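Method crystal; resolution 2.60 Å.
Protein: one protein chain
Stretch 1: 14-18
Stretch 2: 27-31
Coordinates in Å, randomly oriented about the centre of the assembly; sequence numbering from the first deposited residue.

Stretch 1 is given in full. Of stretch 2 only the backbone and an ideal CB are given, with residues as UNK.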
ATOM      1  N   ALA H  14       6.521  -5.996 -36.990  1.00 54.64           N
ATOM      2  CA  ALA H  14       7.248  -5.921 -35.731  1.00 54.88           C
ATOM      3  C   ALA H  14       6.385  -5.405 -34.585  1.00 51.31           C
ATOM      4  O   ALA H  14       6.807  -5.463 -33.423  1.00 50.19           O
ATOM      5  CB  ALA H  14       8.476  -5.013 -35.888  1.00 50.78           C
ATOM      6  N   SER H  15       5.193  -4.915 -34.878  1.00 49.69           N
ATOM      7  CA  SER H  15       4.438  -4.183 -33.885  1.00 48.41           C
ATOM      8  C   SER H  15       3.618  -5.148 -33.039  1.00 47.17           C
ATOM      9  O   SER H  15       3.644  -6.367 -33.226  1.00 43.66           O
ATOM     10  CB  SER H  15       3.551  -3.137 -34.562  1.00 49.81           C
ATOM     11  OG  SER H  15       2.335  -3.702 -35.030  1.00 47.49           O
ATOM     12  N   ARG H  16       2.911  -4.589 -32.068  1.00 42.48           N
ATOM     13  CA  ARG H  16       1.839  -5.297 -31.410  1.00 36.81           C
ATOM     14  C   ARG H  16       0.592  -5.250 -32.286  1.00 41.65           C
ATOM     15  O   ARG H  16       0.480  -4.441 -33.214  1.00 45.08           O
ATOM     16  CB  ARG H  16       1.559  -4.677 -30.050  1.00 40.76           C
ATOM     17  CG  ARG H  16       1.032  -3.301 -30.152  1.00 41.53           C
ATOM     18  CD  ARG H  16       0.690  -2.743 -28.804  1.00 48.46           C
ATOM     19  NE  ARG H  16      -0.180  -1.575 -28.924  1.00 48.15           N
ATOM     20  CZ  ARG H  16      -0.704  -0.932 -27.888  1.00 49.25           C
ATOM     21  NH1 ARG H  16      -0.440  -1.348 -26.657  1.00 52.87           N
ATOM     22  NH2 ARG H  16      -1.496   0.119 -28.082  1.00 50.97           N
ATOM     23  N   ILE H  17      -0.366  -6.113 -31.962  1.00 36.00           N
ATOM     24  CA  ILE H  17      -1.508  -6.395 -32.823  1.00 33.82           C
ATOM     25  C   ILE H  17      -2.767  -6.239 -31.990  1.00 35.30           C
ATOM     26  O   ILE H  17      -2.828  -6.741 -30.865  1.00 38.32           O
ATOM     27  CB  ILE H  17      -1.409  -7.819 -33.417  1.00 35.17           C
ATOM     28  CG1 ILE H  17      -0.206  -7.929 -34.354  1.00 35.03           C
ATOM     29  CG2 ILE H  17      -2.702  -8.248 -34.114  1.00 35.51           C
ATOM     30  CD1 ILE H  17      -0.432  -7.304 -35.689  1.00 35.18           C
ATOM     31  N   LEU H  18      -3.766  -5.545 -32.529  1.00 35.84           N
ATOM     32  CA  LEU H  18      -5.032  -5.348 -31.831  1.00 34.13           C
ATOM     33  C   LEU H  18      -5.945  -6.547 -32.061  1.00 38.22           C
ATOM     34  O   LEU H  18      -6.367  -6.797 -33.194  1.00 39.03           O
ATOM     35  CB  LEU H  18      -5.710  -4.075 -32.321  1.00 36.19           C
ATOM     36  CG  LEU H  18      -7.094  -3.902 -31.715  1.00 36.79           C
ATOM     37  CD1 LEU H  18      -6.952  -3.350 -30.314  1.00 40.68           C
ATOM     38  CD2 LEU H  18      -7.927  -2.995 -32.564  1.00 39.51           C
ATOM     39  N   UNK H  27      -7.857  -5.255 -26.399  1.00 34.41           N
ATOM     40  CA  UNK H  27      -6.814  -6.211 -26.037  1.00 34.30           C
ATOM     41  C   UNK H  27      -5.744  -6.258 -27.115  1.00 35.54           C
ATOM     42  O   UNK H  27      -6.056  -6.312 -28.306  1.00 39.17           O
ATOM     43  CB  UNK H  27      -7.408  -7.604 -25.817  1.00 34.30           C
ATOM     44  N   UNK H  28      -4.487  -6.233 -26.701  1.00 34.31           N
ATOM     45  CA  UNK H  28      -3.366  -6.299 -27.621  1.00 31.10           C
ATOM     46  C   UNK H  28      -2.573  -7.568 -27.346  1.00 36.41           C
ATOM     47  O   UNK H  28      -2.640  -8.134 -26.253  1.00 41.23           O
ATOM     48  CB  UNK H  28      -2.477  -5.060 -27.495  1.00 31.10           C
ATOM     49  N   UNK H  29      -1.766  -7.946 -28.303  1.00 33.51           N
ATOM     50  CA  UNK H  29      -0.862  -9.061 -28.214  1.00 33.94           C
ATOM     51  C   UNK H  29       0.397  -8.831 -29.021  1.00 33.57           C
ATOM     52  O   UNK H  29       0.361  -8.315 -30.056  1.00 36.82           O
ATOM     53  CB  UNK H  29      -1.559 -10.341 -28.678  1.00 33.94           C
ATOM     54  N   UNK H  30       1.523  -9.223 -28.490  1.00 31.83           N
ATOM     55  CA  UNK H  30       2.776  -9.069 -29.143  1.00 33.97           C
ATOM     56  C   UNK H  30       3.605 -10.329 -29.052  1.00 37.60           C
ATOM     57  O   UNK H  30       3.623 -10.956 -28.075  1.00 33.87           O
ATOM     58  CB  UNK H  30       3.535  -7.880 -28.550  1.00 33.97           C
ATOM     59  N   UNK H  31       4.269 -10.673 -30.137  1.00 40.40           N
ATOM     60  CA  UNK H  31       5.127 -11.819 -30.297  1.00 38.26           C
ATOM     61  C   UNK H  31       6.464 -11.505 -29.719  1.00 36.30           C
ATOM     62  O   UNK H  31       7.114 -10.623 -30.144  1.00 35.52           O
ATOM     63  CB  UNK H  31       5.249 -12.230 -31.766  1.00 38.26           C
TER

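The two stretches run antiparallel, their end-to-end directions 157° apart, and position 29 pairs with Ile-17 through two hydrogen bonds, Ile-17 N to O of 29 and N of 29 to Ile-17 O, both 3.0 Å. Position 28 sits opposite Leu-18 in a non-hydrogen-bonded pair, CA to CA 4.6 Å.

Position 27 has extended angles (-140/135), and its CA-to-CB bond points sideways. Nothing of stretch 1 lies within 5.5 Å of the ideal CB, so stretch 1 sets no preference. The residue is Ala-27; its contact comes through the backbone, with O 3.7 Å from Leu-18 CD1.

Position 28 is the most constrained. Its CB projects on the same face of the sheet as the Leu-18 side chain, and the ideal CB is 3.8 Å from Ile-17 O and 4.1 Å from Arg-16 CD. The extended arginine (chi1 66°, chi2 and chi3 both t) and the leucine leave a slot between a flat cation and a methyl group. An aromatic ring would suit both walls; a long aliphatic chain could serve, and an acid could answer the charge but would gain little from the leucine. The residue is Phe-28, with chi1 -64° (m) and chi2 83°. The Arg-16 guanidinium stacks on one ring face, planes at 16°, with Arg-16 CZ 3.5 Å from the centroid of the Phe-28 ring and 13° off its normal, a cation-pi geometry. Over the opposite face, Leu-18 CD1 makes a CH-pi contact 3.9 Å from the Phe-28 centroid.

Position 29 turns its CB to the other face, that of Ile-17. The angles (-148/140) are extended, which beta-branched residues tolerate well, and the end of the isoleucine leads away, so valine, isoleucine or threonine would all suit. Thr-29 is found, chi1 -168° (t), its CG2 4.4 Å from Ile-17 CB; OG1 is hydrogen-bonded elsewhere in the structure.

Position 30 points sideways, its ideal CB 4.1 Å from Arg-16 CB and 4.9 Å from Ser-15 O. A compact apolar or beta-branched side chain fits beside the arginine's aliphatic base. Val-30 (chi1 68°, p) places CB 4.0 Å from Arg-16 CB and CG2 4.2 Å from Ser-15 O.

Position 31 also points sideways, with no atom of stretch 1 within 5.5 Å of its ideal CB, so many residues are possible. It is Asp-31, linked to stretch 1 through a water that accepts from Asp-31 N (3.1 Å) and donates to Ser-15 O (2.8 Å).

Stretch 2 27-31: AFTVD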
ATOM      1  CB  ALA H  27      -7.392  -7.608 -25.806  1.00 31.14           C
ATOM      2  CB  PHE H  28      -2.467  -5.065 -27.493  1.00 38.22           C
ATOM      3  CG  PHE H  28      -3.159  -3.767 -27.874  1.00 42.74           C
ATOM      4  CD1 PHE H  28      -3.955  -3.080 -26.952  1.00 39.92           C
ATOM      5  CD2 PHE H  28      -3.018  -3.236 -29.154  1.00 37.71           C
ATOM      6  CE1 PHE H  28      -4.593  -1.893 -27.315  1.00 45.48           C
ATOM      7  CE2 PHE H  28      -3.668  -2.063 -29.514  1.00 42.05           C
ATOM      8  CZ  PHE H  28      -4.445  -1.388 -28.595  1.00 41.87           C
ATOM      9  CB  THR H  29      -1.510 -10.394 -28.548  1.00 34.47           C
ATOM     10  OG1 THR H  29      -0.625 -11.414 -28.168  1.00 34.68           O
ATOM     11  CG2 THR H  29      -1.723 -10.521 -29.924  1.00 33.46           C
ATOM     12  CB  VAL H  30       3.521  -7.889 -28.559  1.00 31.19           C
ATOM     13  CG1 VAL H  30       3.936  -8.166 -27.167  1.00 29.16           C
ATOM     14  CG2 VAL H  30       4.724  -7.562 -29.350  1.00 32.74           C
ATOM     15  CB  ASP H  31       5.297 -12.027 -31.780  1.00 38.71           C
ATOM     16  CG  ASP H  31       5.836 -13.354 -32.144  1.00 46.01           C
ATOM     17  OD1 ASP H  31       6.261 -14.109 -31.291  1.00 47.09           O
ATOM     18  OD2 ASP H  31       5.829 -13.654 -33.321  1.00 44.75           O
TER
HETATM   19  O   HOH W   1       4.374  -9.017 -32.726  1.00 30.45           O
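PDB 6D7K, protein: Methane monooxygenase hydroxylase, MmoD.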